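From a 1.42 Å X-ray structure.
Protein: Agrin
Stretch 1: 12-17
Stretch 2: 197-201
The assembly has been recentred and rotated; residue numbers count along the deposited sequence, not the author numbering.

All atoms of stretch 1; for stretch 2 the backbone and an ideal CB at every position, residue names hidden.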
ATOM      1  N   ALA A  12     -15.325   9.878  -9.712  1.00 22.01           N
ATOM      2  CA  ALA A  12     -14.237   9.012  -9.269  1.00 20.51           C
ATOM      3  C   ALA A  12     -14.613   7.545  -9.427  1.00 19.13           C
ATOM      4  O   ALA A  12     -15.616   7.095  -8.879  1.00 19.19           O
ATOM      5  CB  ALA A  12     -13.893   9.299  -7.825  1.00 20.58           C
ATOM      6  N   GLU A  13     -13.804   6.800 -10.173  1.00 17.38           N
ATOM      7  CA  GLU A  13     -14.048   5.376 -10.350  1.00 16.30           C
ATOM      8  C   GLU A  13     -13.593   4.630  -9.099  1.00 15.13           C
ATOM      9  O   GLU A  13     -12.398   4.534  -8.832  1.00 15.15           O
ATOM     10  CB  GLU A  13     -13.313   4.850 -11.581  1.00 16.32           C
ATOM     11  CG  GLU A  13     -13.406   3.346 -11.737  1.00 16.73           C
ATOM     12  CD  GLU A  13     -13.292   2.892 -13.178  1.00 16.85           C
ATOM     13  OE1 GLU A  13     -14.000   1.936 -13.562  1.00 18.06           O
ATOM     14  OE2 GLU A  13     -12.494   3.486 -13.927  1.00 17.86           O
ATOM     15  N   ALA A  14     -14.554   4.126  -8.329  1.00 13.66           N
ATOM     16  CA  ALA A  14     -14.254   3.413  -7.089  1.00 12.54           C
ATOM     17  C   ALA A  14     -14.397   1.914  -7.291  1.00 11.63           C
ATOM     18  O   ALA A  14     -15.441   1.434  -7.728  1.00 11.28           O
ATOM     19  CB  ALA A  14     -15.167   3.885  -5.979  1.00 12.65           C
ATOM     20  N   ILE A  15     -13.338   1.184  -6.963  1.00 10.16           N
ATOM     21  CA  ILE A  15     -13.301  -0.261  -7.143  1.00  9.95           C
ATOM     22  C   ILE A  15     -13.528  -0.982  -5.817  1.00  9.35           C
ATOM     23  O   ILE A  15     -13.007  -0.576  -4.781  1.00  9.14           O
ATOM     24  CB  ILE A  15     -11.948  -0.663  -7.765  1.00  9.84           C
ATOM     25  CG1 ILE A  15     -11.787  -0.017  -9.148  1.00 10.87           C
ATOM     26  CG2 ILE A  15     -11.819  -2.172  -7.853  1.00  9.81           C
ATOM     27  CD1 ILE A  15     -12.888  -0.354 -10.130  1.00 11.90           C
ATOM     28  N   ALA A  16     -14.311  -2.056  -5.869  1.00  9.08           N
ATOM     29  CA  ALA A  16     -14.658  -2.832  -4.688  1.00  9.17           C
ATOM     30  C   ALA A  16     -13.722  -4.016  -4.524  1.00  8.89           C
ATOM     31  O   ALA A  16     -13.312  -4.636  -5.506  1.00  8.79           O
ATOM     32  CB  ALA A  16     -16.092  -3.314  -4.776  1.00  9.29           C
ATOM     33  N   PHE A  17     -13.409  -4.319  -3.267  1.00  8.62           N
ATOM     34  CA  PHE A  17     -12.543  -5.426  -2.891  1.00  8.45           C
ATOM     35  C   PHE A  17     -13.332  -6.318  -1.944  1.00  8.38           C
ATOM     36  O   PHE A  17     -13.870  -5.841  -0.946  1.00  8.45           O
ATOM     37  CB  PHE A  17     -11.273  -4.891  -2.224  1.00  8.35           C
ATOM     38  CG  PHE A  17     -10.382  -4.142  -3.167  1.00  8.95           C
ATOM     39  CD1 PHE A  17      -9.239  -4.734  -3.675  1.00  9.33           C
ATOM     40  CD2 PHE A  17     -10.708  -2.861  -3.582  1.00  9.52           C
ATOM     41  CE1 PHE A  17      -8.434  -4.053  -4.563  1.00  9.42           C
ATOM     42  CE2 PHE A  17      -9.905  -2.184  -4.467  1.00 10.27           C
ATOM     43  CZ  PHE A  17      -8.768  -2.779  -4.958  1.00 10.49           C
ATOM     44  N   UNK A 197     -11.066  -9.950 -10.899  1.00 14.07           N
ATOM     45  CA  UNK A 197     -12.498  -9.809 -11.119  1.00 13.98           C
ATOM     46  C   UNK A 197     -12.880  -8.391 -10.716  1.00 13.94           C
ATOM     47  O   UNK A 197     -12.757  -8.020  -9.548  1.00 13.76           O
ATOM     48  CB  UNK A 197     -13.297 -10.851 -10.333  1.00 13.98           C
ATOM     49  N   UNK A 198     -13.331  -7.599 -11.682  1.00 13.93           N
ATOM     50  CA  UNK A 198     -13.652  -6.196 -11.433  1.00 14.05           C
ATOM     51  C   UNK A 198     -15.073  -5.973 -10.938  1.00 14.22           C
ATOM     52  O   UNK A 198     -16.042  -6.361 -11.584  1.00 14.35           O
ATOM     53  CB  UNK A 198     -13.433  -5.385 -12.712  1.00 14.05           C
ATOM     54  N   UNK A 199     -15.179  -5.332  -9.783  1.00 14.59           N
ATOM     55  CA  UNK A 199     -16.463  -4.976  -9.211  1.00 14.95           C
ATOM     56  C   UNK A 199     -16.361  -3.526  -8.789  1.00 15.11           C
ATOM     57  O   UNK A 199     -15.328  -3.094  -8.286  1.00 14.18           O
ATOM     58  CB  UNK A 199     -16.842  -5.884  -8.039  1.00 14.95           C
ATOM     59  N   UNK A 200     -17.425  -2.766  -9.009  1.00 15.53           N
ATOM     60  CA  UNK A 200     -17.435  -1.363  -8.629  1.00 16.13           C
ATOM     61  C   UNK A 200     -18.079  -1.199  -7.262  1.00 16.39           C
ATOM     62  O   UNK A 200     -18.892  -2.023  -6.841  1.00 16.47           O
ATOM     63  CB  UNK A 200     -18.171  -0.523  -9.674  1.00 16.13           C
ATOM     64  N   UNK A 201     -17.694  -0.135  -6.571  1.00 16.77           N
ATOM     65  CA  UNK A 201     -18.177   0.133  -5.225  1.00 17.06           C
ATOM     66  C   UNK A 201     -19.696   0.275  -5.153  1.00 17.29           C
ATOM     67  O   UNK A 201     -20.361   0.710  -6.088  1.00 17.52           O
ATOM     68  CB  UNK A 201     -17.517   1.404  -4.686  1.00 17.06           C
TER

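Two backbone hydrogen bonds fix this contact before any side chain is considered. Ala 16 N donates to the carbonyl O of position 199 at 2.8 Å, and the N of position 201 donates to Ala 14 O at 3.0 Å. Both are nearly straight, and together they form a single beta bridge in which Ile 15 lies beside position 200, CA to CA 4.5 Å. Main-chain groups alone make these bonds, so they restrict side-chain choice little; the identities must be sought in the directions of the CB atoms.

At position 197 the ideal CB has nothing of stretch 1 within 5.5 Å, and phi/psi of -81/116 is an extended conformation open to most residues. Stretch 1 gives no reason to prefer one. The residue is Thr 197, whose side chain stays out of reach of stretch 1. Its backbone contributes more: a water lies 3.0 Å from Thr 197 O and 2.8 Å from Ala 16 O, measured from its own O, and bridges the stretches beyond the direct bonds.

Position 198 also has a CB with no neighbour from stretch 1 within 5.5 Å, and it points sideways. A short side chain would therefore leave stretch 1 untouched, whereas a longer or branched apolar one could reach the terminal methyl of Ile 15, CD1. The backbone angles, -87/124, suit a beta-branched residue. The residue is Ile 198, and its CG2 comes within 4.3 Å of Ile 15 CD1, a modest apolar contact.

At position 199 the CB points sideways, with the ideal CB 4.2 Å from Ala 16 CB. A methyl neighbour offers neither charge nor hydrogen bond, so Ala, Val, Leu or Met would all be reasonable, and the small partner leaves room. The residue is Leu 199, in the m, p rotamer. Its CB packs against Ala 16 CB at 4.2 Å, while Leu 199 N donates to the O of the same bridging water at 2.9 Å.

Position 200 directs its CB away overall, yet the ideal CB lies 3.9 Å from Ala 14 O and 5.3 Å from Ile 15 CD1. A side chain that turns back could lie over this isoleucine and approach the carboxylate of Glu 13, so a basic or flat polar residue is attractive, though an apolar one could also use the methyl. The residue is His 200. Its ring returns to bring ND1 to 3.5 Å from Ile 15 CD1 and CE1 to 3.2 Å from Glu 13 OE1. The latter approach involves a ring carbon, and ND1, buried by the contact, has no partner in the model. At the backbone, His 200 CA makes a CA-H...O contact with Ala 14 O, 3.6 Å.

At position 201 the CB points sideways and the ideal CB meets Ala 14 CB at 3.7 Å, so any residue with a CB gains this apolar contact; small residues suit, and a longer side chain could run on past the alanine. Proline does not suit, because N must donate to Ala 14 O. The residue is Cys 201, with chi1 t; its CB packs against Ala 14 CB at 3.7 Å, and it is covalently bonded elsewhere in the structure.

Stretch 2 197-201: TILHC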
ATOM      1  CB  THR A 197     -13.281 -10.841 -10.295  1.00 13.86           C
ATOM      2  OG1 THR A 197     -13.004 -12.164 -10.777  1.00 14.66           O
ATOM      3  CG2 THR A 197     -14.779 -10.686 -10.507  1.00 14.09           C
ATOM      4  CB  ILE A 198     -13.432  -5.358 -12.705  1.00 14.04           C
ATOM      5  CG1 ILE A 198     -11.983  -5.478 -13.185  1.00 14.26           C
ATOM      6  CG2 ILE A 198     -13.796  -3.895 -12.446  1.00 14.17           C
ATOM      7  CD1 ILE A 198     -10.952  -5.031 -12.171  1.00 14.61           C
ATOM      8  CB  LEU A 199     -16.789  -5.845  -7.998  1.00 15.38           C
ATOM      9  CG  LEU A 199     -17.212  -7.296  -8.244  1.00 15.97           C
ATOM     10  CD1 LEU A 199     -16.030  -8.143  -8.649  1.00 16.73           C
ATOM     11  CD2 LEU A 199     -17.846  -7.875  -6.998  1.00 16.75           C
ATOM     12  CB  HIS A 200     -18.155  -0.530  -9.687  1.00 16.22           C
ATOM     13  CG  HIS A 200     -17.525  -0.619 -11.041  1.00 17.31           C
ATOM     14  ND1 HIS A 200     -16.229  -0.217 -11.285  1.00 18.88           N
ATOM     15  CD2 HIS A 200     -18.001  -1.085 -12.219  1.00 18.40           C
ATOM     16  CE1 HIS A 200     -15.939  -0.422 -12.557  1.00 18.37           C
ATOM     17  NE2 HIS A 200     -16.996  -0.948 -13.146  1.00 19.25           N
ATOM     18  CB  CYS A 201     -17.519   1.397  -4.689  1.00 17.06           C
ATOM     19  SG  CYS A 201     -17.593   1.499  -2.903  1.00 17.51           S
TER
HETATM   20  O   HOH W   1     -12.746  -5.332  -8.176  1.00 18.59           O
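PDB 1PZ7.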